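Local atomic coordinates of phosphate-binding protein (Xanthomonas axonopodis pv. citri, PDB entry 5UB3), a protein that probably works as a periplasmic solute-binding receptor of the phosphonate-binding family, paired with a diguanylate cyclase in a sensory system, and is seen here with bound chloride. Residues A[30-35]-A[226-231]; A[91-96]-A[123-128]; A[97-102]-A[199-204]. All blocks are in the same frame, centred on the assembly; numbering follows the deposited sequence.

Contact 1: A[30-35]-A[226-231]; sequences PRMREV and QRLRVV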
# COMPACT_ATOMS: atom_id res chain seq x y z
N PRO A 30 -14.19 16.17 -16.04
CA PRO A 30 -14.82 17.43 -16.48
C PRO A 30 -14.22 18.65 -15.85
O PRO A 30 -14.20 19.72 -16.47
CB PRO A 30 -16.24 17.29 -16.01
CG PRO A 30 -16.48 15.84 -15.86
CD PRO A 30 -15.17 15.17 -15.58
N ARG A 31 -13.72 18.52 -14.63
CA ARG A 31 -13.14 19.68 -13.94
C ARG A 31 -11.73 20.03 -14.34
O ARG A 31 -11.15 20.97 -13.80
CB ARG A 31 -13.26 19.48 -12.43
CG ARG A 31 -14.71 19.54 -12.03
CD ARG A 31 -14.97 18.81 -10.70
NE ARG A 31 -16.39 18.97 -10.32
CZ ARG A 31 -17.41 18.21 -10.72
NH1 ARG A 31 -17.24 17.18 -11.56
NH2 ARG A 31 -18.64 18.48 -10.27
N MET A 32 -11.18 19.34 -15.35
CA MET A 32 -9.84 19.60 -15.82
C MET A 32 -9.86 20.10 -17.27
O MET A 32 -8.82 20.12 -17.92
CB MET A 32 -9.05 18.29 -15.84
CG MET A 32 -8.99 17.46 -14.55
SD MET A 32 -7.54 17.86 -13.61
CE MET A 32 -6.11 17.49 -14.60
N ARG A 33 -11.02 20.48 -17.80
CA ARG A 33 -11.09 20.87 -19.22
C ARG A 33 -10.21 22.02 -19.56
O ARG A 33 -9.64 22.09 -20.64
CB ARG A 33 -12.50 21.22 -19.65
CG ARG A 33 -12.59 21.07 -21.15
CD ARG A 33 -13.88 21.60 -21.71
NE ARG A 33 -13.80 21.47 -23.16
CZ ARG A 33 -13.97 20.33 -23.82
NH1 ARG A 33 -14.27 19.18 -23.20
NH2 ARG A 33 -13.86 20.36 -25.13
N GLU A 34 -10.09 22.94 -18.61
CA GLU A 34 -9.32 24.14 -18.81
C GLU A 34 -7.80 23.87 -18.88
O GLU A 34 -7.04 24.75 -19.28
CB GLU A 34 -9.76 25.22 -17.81
CG GLU A 34 -9.06 25.22 -16.45
CD GLU A 34 -9.81 24.59 -15.27
OE1 GLU A 34 -10.08 23.33 -15.31
OE2 GLU A 34 -10.06 25.37 -14.30
N VAL A 35 -7.34 22.63 -18.57
CA VAL A 35 -5.92 22.29 -18.80
C VAL A 35 -5.76 21.26 -19.90
O VAL A 35 -4.75 20.59 -19.99
CB VAL A 35 -5.18 21.86 -17.52
CG1 VAL A 35 -5.05 23.04 -16.55
CG2 VAL A 35 -5.88 20.70 -16.84
N GLN A 226 -1.01 20.82 -11.54
CA GLN A 226 -1.47 21.85 -10.64
C GLN A 226 -2.98 21.83 -10.48
O GLN A 226 -3.52 21.99 -9.37
CB GLN A 226 -0.92 23.20 -11.14
CG GLN A 226 -1.52 24.45 -10.52
CD GLN A 226 -0.89 25.69 -11.17
OE1 GLN A 226 -1.21 26.05 -12.32
NE2 GLN A 226 0.05 26.32 -10.45
N ARG A 227 -3.66 21.58 -11.59
CA ARG A 227 -5.11 21.62 -11.61
C ARG A 227 -5.66 20.35 -10.98
O ARG A 227 -6.63 20.40 -10.25
CB ARG A 227 -5.59 21.73 -13.06
CG ARG A 227 -7.09 21.67 -13.24
CD ARG A 227 -7.78 22.91 -12.63
NE ARG A 227 -9.23 22.68 -12.58
CZ ARG A 227 -10.10 23.29 -11.75
NH1 ARG A 227 -9.68 24.20 -10.86
NH2 ARG A 227 -11.39 22.97 -11.81
N LEU A 228 -5.03 19.21 -11.27
CA LEU A 228 -5.41 17.97 -10.58
C LEU A 228 -5.40 18.13 -9.05
O LEU A 228 -6.35 17.71 -8.38
CB LEU A 228 -4.48 16.81 -10.92
CG LEU A 228 -4.88 15.42 -10.40
CD1 LEU A 228 -6.31 14.98 -10.75
CD2 LEU A 228 -3.88 14.42 -10.97
N ARG A 229 -4.32 18.72 -8.55
CA ARG A 229 -4.13 18.97 -7.13
C ARG A 229 -5.28 19.83 -6.64
O ARG A 229 -5.90 19.52 -5.65
CB ARG A 229 -2.78 19.66 -6.88
CG ARG A 229 -2.48 19.65 -5.39
CD ARG A 229 -1.20 20.31 -4.94
NE ARG A 229 -0.03 19.60 -5.42
CZ ARG A 229 0.64 19.92 -6.52
NH1 ARG A 229 0.21 20.91 -7.29
NH2 ARG A 229 1.76 19.26 -6.85
N VAL A 230 -5.56 20.91 -7.35
CA VAL A 230 -6.64 21.80 -6.95
C VAL A 230 -7.92 21.01 -6.95
O VAL A 230 -8.70 21.05 -5.93
CB VAL A 230 -6.68 23.07 -7.82
CG1 VAL A 230 -7.92 23.90 -7.51
CG2 VAL A 230 -5.43 23.91 -7.57
N VAL A 231 -8.15 20.23 -8.00
CA VAL A 231 -9.46 19.56 -8.07
C VAL A 231 -9.65 18.55 -6.91
O VAL A 231 -10.71 18.45 -6.30
CB VAL A 231 -9.63 18.86 -9.43
CG1 VAL A 231 -10.82 17.94 -9.41
CG2 VAL A 231 -9.76 19.88 -10.54
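Arg227 of helix 222-235 reaches across to Arg31 and Glu34 in the loop between helix 14-28 and strand 39-42, making a partly buried polar clasp over an apolar floor near one end of a two-lobed periplasmic binding protein fold. The guanidinium holds Arg31 O side-on: both NE and NH2 of Arg227 donate to this one carbonyl oxygen at 2.8 Å, and the oxygen lies in the plane of the guanidinium. NH2 arrives in the carbonyl plane, on a lone pair. Glu34 comes in over a face of the same group, its side chain at about a right angle to that of Arg227. A salt bridge of 2.9 Å joins Glu34 OE1 to Arg227 NE, while Glu34 OE2 stands above the centre of the guanidinium, 3.3 Å from Arg227 CZ. The carboxylate and guanidinium planes are 55° apart. The opposite face carries Val231 CG2, set toward the rim. Two acceptors, Arg31 O and Glu34 OE1, come within 3.0 Å of each other, a closeness that the arginine charge would help to offset.

Below the clasp, Arg227 CG, anti to the backbone N (chi1 176°), is set against Met32 SD and Val35 CG2, each 3.9 Å away, and the bend at chi2 (67°) places CD beside Glu34. Arg31 lays CB against Val231 CG2, but the far end leads off to helix 14-28, where NH1 bonds Tyr27 O and the guanidinium makes a cation-pi contact with Tyr27. Val28 of that helix packs on Leu228 and Val231, while Val35 also reaches Ala223 and Val224 on helix 222-235. On the buried side, the curled Met32 side chain lays SD 3.7 Å from Leu228 N and CE 4.1 Å from Leu228 CB.

Contact 2: A[91-96]-A[123-128]; sequences RDFHTL and STSGYL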
# COMPACT_ATOMS: atom_id res chain seq x y z
N ARG A 91 -4.89 9.26 8.69
CA ARG A 91 -3.77 9.67 7.90
C ARG A 91 -2.62 8.68 7.90
O ARG A 91 -1.83 8.71 6.96
CB ARG A 91 -3.23 10.92 8.50
CG ARG A 91 -4.14 12.10 8.30
CD ARG A 91 -3.21 13.25 8.60
NE ARG A 91 -3.81 14.53 8.57
CZ ARG A 91 -3.16 15.60 9.02
NH1 ARG A 91 -1.90 15.49 9.48
NH2 ARG A 91 -3.75 16.79 8.96
N ASP A 92 -2.48 7.92 9.00
CA ASP A 92 -1.34 7.02 9.23
C ASP A 92 -1.82 5.61 9.37
O ASP A 92 -3.00 5.32 9.63
CB ASP A 92 -0.59 7.38 10.53
CG ASP A 92 0.30 8.60 10.41
OD1 ASP A 92 0.35 9.31 9.35
OD2 ASP A 92 1.04 8.87 11.40
N PHE A 93 -0.88 4.70 9.17
CA PHE A 93 -1.08 3.35 9.62
C PHE A 93 0.24 2.71 10.02
O PHE A 93 1.28 3.30 9.83
CB PHE A 93 -1.91 2.58 8.59
CG PHE A 93 -1.21 2.22 7.30
CD1 PHE A 93 0.02 2.77 6.91
CD2 PHE A 93 -1.83 1.30 6.46
CE1 PHE A 93 0.62 2.41 5.72
CE2 PHE A 93 -1.24 0.91 5.25
CZ PHE A 93 -0.01 1.46 4.89
N HIS A 94 0.19 1.47 10.51
CA HIS A 94 1.38 0.74 10.86
C HIS A 94 1.15 -0.72 10.67
O HIS A 94 0.04 -1.11 10.47
CB HIS A 94 1.88 1.00 12.28
CG HIS A 94 0.90 0.66 13.34
ND1 HIS A 94 -0.07 1.53 13.75
CD2 HIS A 94 0.76 -0.45 14.09
CE1 HIS A 94 -0.76 0.99 14.74
NE2 HIS A 94 -0.29 -0.22 14.94
N THR A 95 2.25 -1.47 10.69
CA THR A 95 2.19 -2.92 10.57
C THR A 95 2.13 -3.55 11.95
O THR A 95 2.80 -3.08 12.88
CB THR A 95 3.33 -3.43 9.70
OG1 THR A 95 3.02 -3.07 8.34
CG2 THR A 95 3.41 -4.95 9.80
N LEU A 96 1.28 -4.56 12.07
CA LEU A 96 1.31 -5.42 13.22
C LEU A 96 1.65 -6.84 12.83
O LEU A 96 1.34 -7.32 11.73
CB LEU A 96 0.02 -5.32 14.01
CG LEU A 96 -1.34 -5.41 13.36
CD1 LEU A 96 -1.52 -6.86 13.01
CD2 LEU A 96 -2.49 -4.91 14.25
N SER A 123 3.22 -4.49 -1.38
CA SER A 123 2.41 -4.16 -0.22
C SER A 123 3.22 -3.41 0.82
O SER A 123 4.31 -3.82 1.22
CB SER A 123 1.87 -5.45 0.39
OG SER A 123 1.32 -5.22 1.65
N THR A 124 2.70 -2.29 1.28
CA THR A 124 3.38 -1.50 2.32
C THR A 124 3.35 -2.22 3.65
O THR A 124 4.37 -2.55 4.20
CB THR A 124 2.72 -0.09 2.48
OG1 THR A 124 2.82 0.58 1.24
CG2 THR A 124 3.45 0.73 3.48
N SER A 125 2.15 -2.44 4.16
CA SER A 125 1.98 -2.94 5.49
C SER A 125 2.17 -4.44 5.53
O SER A 125 2.29 -5.01 6.62
CB SER A 125 0.60 -2.56 6.02
OG SER A 125 -0.45 -3.19 5.26
N GLY A 126 2.12 -5.10 4.37
CA GLY A 126 2.19 -6.56 4.31
C GLY A 126 3.44 -7.09 3.67
O GLY A 126 3.57 -8.32 3.48
N TYR A 127 4.39 -6.22 3.36
CA TYR A 127 5.71 -6.66 2.89
C TYR A 127 6.79 -5.69 3.28
O TYR A 127 7.74 -6.01 3.98
CB TYR A 127 5.72 -6.90 1.35
CG TYR A 127 7.01 -7.33 0.82
CD1 TYR A 127 7.45 -8.64 0.99
CD2 TYR A 127 7.85 -6.44 0.17
CE1 TYR A 127 8.67 -9.05 0.48
CE2 TYR A 127 9.05 -6.83 -0.32
CZ TYR A 127 9.48 -8.12 -0.16
OH TYR A 127 10.69 -8.49 -0.64
N LEU A 128 6.64 -4.47 2.82
CA LEU A 128 7.75 -3.52 2.95
C LEU A 128 7.99 -3.22 4.38
O LEU A 128 9.10 -3.35 4.84
CB LEU A 128 7.49 -2.24 2.14
CG LEU A 128 7.48 -2.48 0.63
CD1 LEU A 128 6.81 -1.33 -0.15
CD2 LEU A 128 8.83 -2.83 0.02
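Thr124 and Ser125, in the first turn of helix 124-136, meet Phe93 and Thr95 of strand 92-100 in a buried helix-to-strand contact near the middle of the chain, consistent with the region between the two lobes of a periplasmic binding protein fold. Ser123 is the N-cap residue of the helix, its OG accepting weakly from Gly126 N at 2.8 Å. Thr124 turns its methyl to the ring of Phe93: with CG2 anti to the backbone N, this atom lies 3.8 Å from Phe93 CZ and approaches the ring obliquely. Its hydroxyl serves another element, hydrogen-bonding to Thr66 OG1.

Ser125 follows with CB 4.0 Å from Phe93 CE2, and that ring also touches Asn183 and Val184. The backbone carbonyl of Ser125 forms the polar link, accepting from the hydroxyl of Thr95 with OG1 to O at 2.7 Å. The donor stands well to the side of the carbonyl (C=O...OG1 angle 105°), tilted 19° from its plane. Thr95 OG1 is anti to its carbonyl carbon (chi1 -72°), which sets it against the Ser125 backbone, 3.4 Å from Ser125 CB. The bond satisfies a buried hydroxyl, while CG2 of Thr95 also lies against Ser125 O.

The first turn, 124-128, is of the wider pi type, with Leu128 N bonded to Ser123 O at 2.9 Å.

Contact 3: A[97-102]-A[199-204]; sequences FFVRRD and DFRIVH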
# COMPACT_ATOMS: atom_id res chain seq x y z
N PHE A 97 2.38 -7.49 13.72
CA PHE A 97 2.71 -8.89 13.52
C PHE A 97 1.82 -9.62 14.47
O PHE A 97 1.71 -9.23 15.63
CB PHE A 97 4.15 -9.16 13.87
CG PHE A 97 5.15 -8.59 12.90
CD1 PHE A 97 5.42 -7.24 12.90
CD2 PHE A 97 5.83 -9.40 12.03
CE1 PHE A 97 6.36 -6.71 12.03
CE2 PHE A 97 6.76 -8.90 11.15
CZ PHE A 97 7.04 -7.54 11.17
N PHE A 98 1.21 -10.70 14.03
CA PHE A 98 0.35 -11.43 14.91
C PHE A 98 0.58 -12.93 14.78
O PHE A 98 1.03 -13.41 13.74
CB PHE A 98 -1.10 -11.08 14.63
CG PHE A 98 -1.57 -11.51 13.30
CD1 PHE A 98 -1.41 -10.67 12.20
CD2 PHE A 98 -2.15 -12.78 13.12
CE1 PHE A 98 -1.81 -11.08 10.94
CE2 PHE A 98 -2.55 -13.19 11.88
CZ PHE A 98 -2.38 -12.35 10.78
N VAL A 99 0.25 -13.63 15.84
CA VAL A 99 0.29 -15.09 15.88
C VAL A 99 -0.95 -15.70 16.48
O VAL A 99 -1.76 -15.01 17.10
CB VAL A 99 1.43 -15.57 16.78
CG1 VAL A 99 2.75 -15.03 16.25
CG2 VAL A 99 1.20 -15.19 18.24
N ARG A 100 -1.04 -17.02 16.38
CA ARG A 100 -2.02 -17.71 17.21
C ARG A 100 -1.73 -17.51 18.69
O ARG A 100 -0.58 -17.44 19.11
CB ARG A 100 -2.08 -19.19 16.89
CG ARG A 100 -2.71 -19.44 15.53
CD ARG A 100 -3.03 -20.91 15.40
NE ARG A 100 -3.85 -21.35 16.53
CZ ARG A 100 -5.18 -21.42 16.56
NH1 ARG A 100 -5.94 -21.10 15.50
NH2 ARG A 100 -5.77 -21.87 17.69
N ARG A 101 -2.78 -17.37 19.47
CA ARG A 101 -2.58 -17.09 20.89
C ARG A 101 -1.87 -18.29 21.53
O ARG A 101 -1.08 -18.11 22.41
CB ARG A 101 -3.91 -16.67 21.56
CG ARG A 101 -4.17 -17.19 22.97
CD ARG A 101 -5.15 -16.31 23.78
NE ARG A 101 -4.65 -14.95 24.05
CZ ARG A 101 -3.55 -14.62 24.76
NH1 ARG A 101 -2.74 -15.54 25.30
NH2 ARG A 101 -3.24 -13.33 24.93
N ASP A 102 -2.12 -19.50 21.04
CA ASP A 102 -1.43 -20.69 21.57
C ASP A 102 0.02 -20.89 21.04
O ASP A 102 0.70 -21.86 21.40
CB ASP A 102 -2.31 -21.95 21.42
CG ASP A 102 -2.70 -22.26 19.95
OD1 ASP A 102 -2.10 -21.79 19.00
OD2 ASP A 102 -3.67 -22.99 19.72
N ASP A 199 -8.58 -15.89 17.81
CA ASP A 199 -7.49 -16.82 18.12
C ASP A 199 -6.08 -16.24 18.03
O ASP A 199 -5.11 -16.97 18.21
CB ASP A 199 -7.64 -18.08 17.30
CG ASP A 199 -8.89 -18.91 17.72
OD1 ASP A 199 -9.25 -18.96 18.89
OD2 ASP A 199 -9.48 -19.51 16.84
N PHE A 200 -5.98 -14.94 17.76
CA PHE A 200 -4.72 -14.26 17.55
C PHE A 200 -4.32 -13.28 18.63
O PHE A 200 -5.14 -12.66 19.28
CB PHE A 200 -4.79 -13.45 16.23
CG PHE A 200 -4.91 -14.26 14.99
CD1 PHE A 200 -4.41 -15.55 14.90
CD2 PHE A 200 -5.46 -13.70 13.87
CE1 PHE A 200 -4.52 -16.26 13.72
CE2 PHE A 200 -5.59 -14.43 12.67
CZ PHE A 200 -5.09 -15.69 12.60
N ARG A 201 -3.02 -13.09 18.73
CA ARG A 201 -2.39 -12.17 19.62
C ARG A 201 -1.43 -11.30 18.76
O ARG A 201 -0.64 -11.83 17.94
CB ARG A 201 -1.63 -13.01 20.64
CG ARG A 201 -0.74 -12.29 21.62
CD ARG A 201 -0.47 -13.19 22.84
NE ARG A 201 -0.10 -14.58 22.48
CZ ARG A 201 1.08 -14.92 22.02
NH1 ARG A 201 2.00 -13.98 21.84
NH2 ARG A 201 1.34 -16.18 21.70
N ILE A 202 -1.42 -10.00 19.03
CA ILE A 202 -0.41 -9.11 18.43
C ILE A 202 0.92 -9.20 19.16
O ILE A 202 0.98 -9.05 20.37
CB ILE A 202 -0.93 -7.67 18.38
CG1 ILE A 202 -2.21 -7.63 17.51
CG2 ILE A 202 0.14 -6.75 17.86
CD1 ILE A 202 -3.07 -6.45 17.83
N VAL A 203 2.00 -9.50 18.44
CA VAL A 203 3.32 -9.61 19.06
C VAL A 203 4.26 -8.43 18.80
O VAL A 203 5.27 -8.31 19.48
CB VAL A 203 4.02 -10.97 18.73
CG1 VAL A 203 3.18 -12.09 19.30
CG2 VAL A 203 4.28 -11.17 17.25
N HIS A 204 3.94 -7.56 17.85
CA HIS A 204 4.82 -6.46 17.55
C HIS A 204 4.08 -5.44 16.72
O HIS A 204 3.21 -5.79 15.89
CB HIS A 204 6.01 -6.95 16.78
CG HIS A 204 7.03 -5.88 16.55
ND1 HIS A 204 7.99 -5.56 17.48
CD2 HIS A 204 7.19 -5.01 15.52
CE1 HIS A 204 8.74 -4.58 17.02
NE2 HIS A 204 8.26 -4.20 15.85
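The axes of segments 97-100 and 200-204 come within 4.5 Å, their directions 143° apart, in the antiparallel pairing of strands 92-100 and 200-205, with a classic beta bulge in which Val203 and His204 both face Phe97. The bulge lets Phe97 bond through N to His204 O and through O to Val203 N, and Val99 and Arg201 then form a hydrogen-bonded pair. Beyond them, Arg101 N donates to Asp199 O at 2.7 Å. This pairing belongs to a lobe of the periplasmic binding protein fold, toward an end of the molecule.

On the side of Phe98 and Ile202, Phe98 lays its rim atom CE2 over one face of the Phe200 ring, 3.4 Å from Phe200 CE2. The two ring planes stand 44° apart, and Trp186 and Val171 join the cluster. Across the sheet, Phe97 and His204 point the same way side by side, with Phe97 CD1 3.9 Å from His204 CD2. The ring nitrogen NE2 of His204 bonds to Glu133.

Arg201 CG is anti to the backbone N (chi1 173°), and the side chain runs side by side with Val99. Val99 CG2 lies over one face of the Arg201 guanidinium, toward its rim, 3.6 Å from Arg201 NH2. In the plane of that group, Arg201 NH2 donates to Arg101 O at 3.2 Å, approaching from above the carbonyl plane. Arg201 NH1 has Ile105 O, whereas the buried NE has no partner in the model. Arg101 crosses over at about a right angle, its own guanidinium facing Arg201 CD.

At the end of the pairing, Arg100 NH1 bonds His172 O and Asp199 OD2 bonds His172 NE2. Arg100 also makes a side-on salt bridge with two hydrogen bonds, Arg100 NE to Asp102 OD1 and Arg100 NH2 to Asp102 OD2, both 3.1 Å.

Contacts 2 and 3 share strand 92-100 and adjoin, their centres about 17 Å apart; Leu96 of the first lies 3.7 Å by its CB from His204 O of the second. Contact 1 stands apart, its centre about 46 Å from that of contact 3, on the other side of the chain's centre. Contact 2 is fully buried and small, relying on methyl-to-ring packing and one hydroxyl bond. The outer two are partly buried and lean on arginine: in contact 1 one guanidinium joins a loop to a helix, whereas in contact 3 arginines fringe a bulged antiparallel strand pairing with phenylalanines packed on one face.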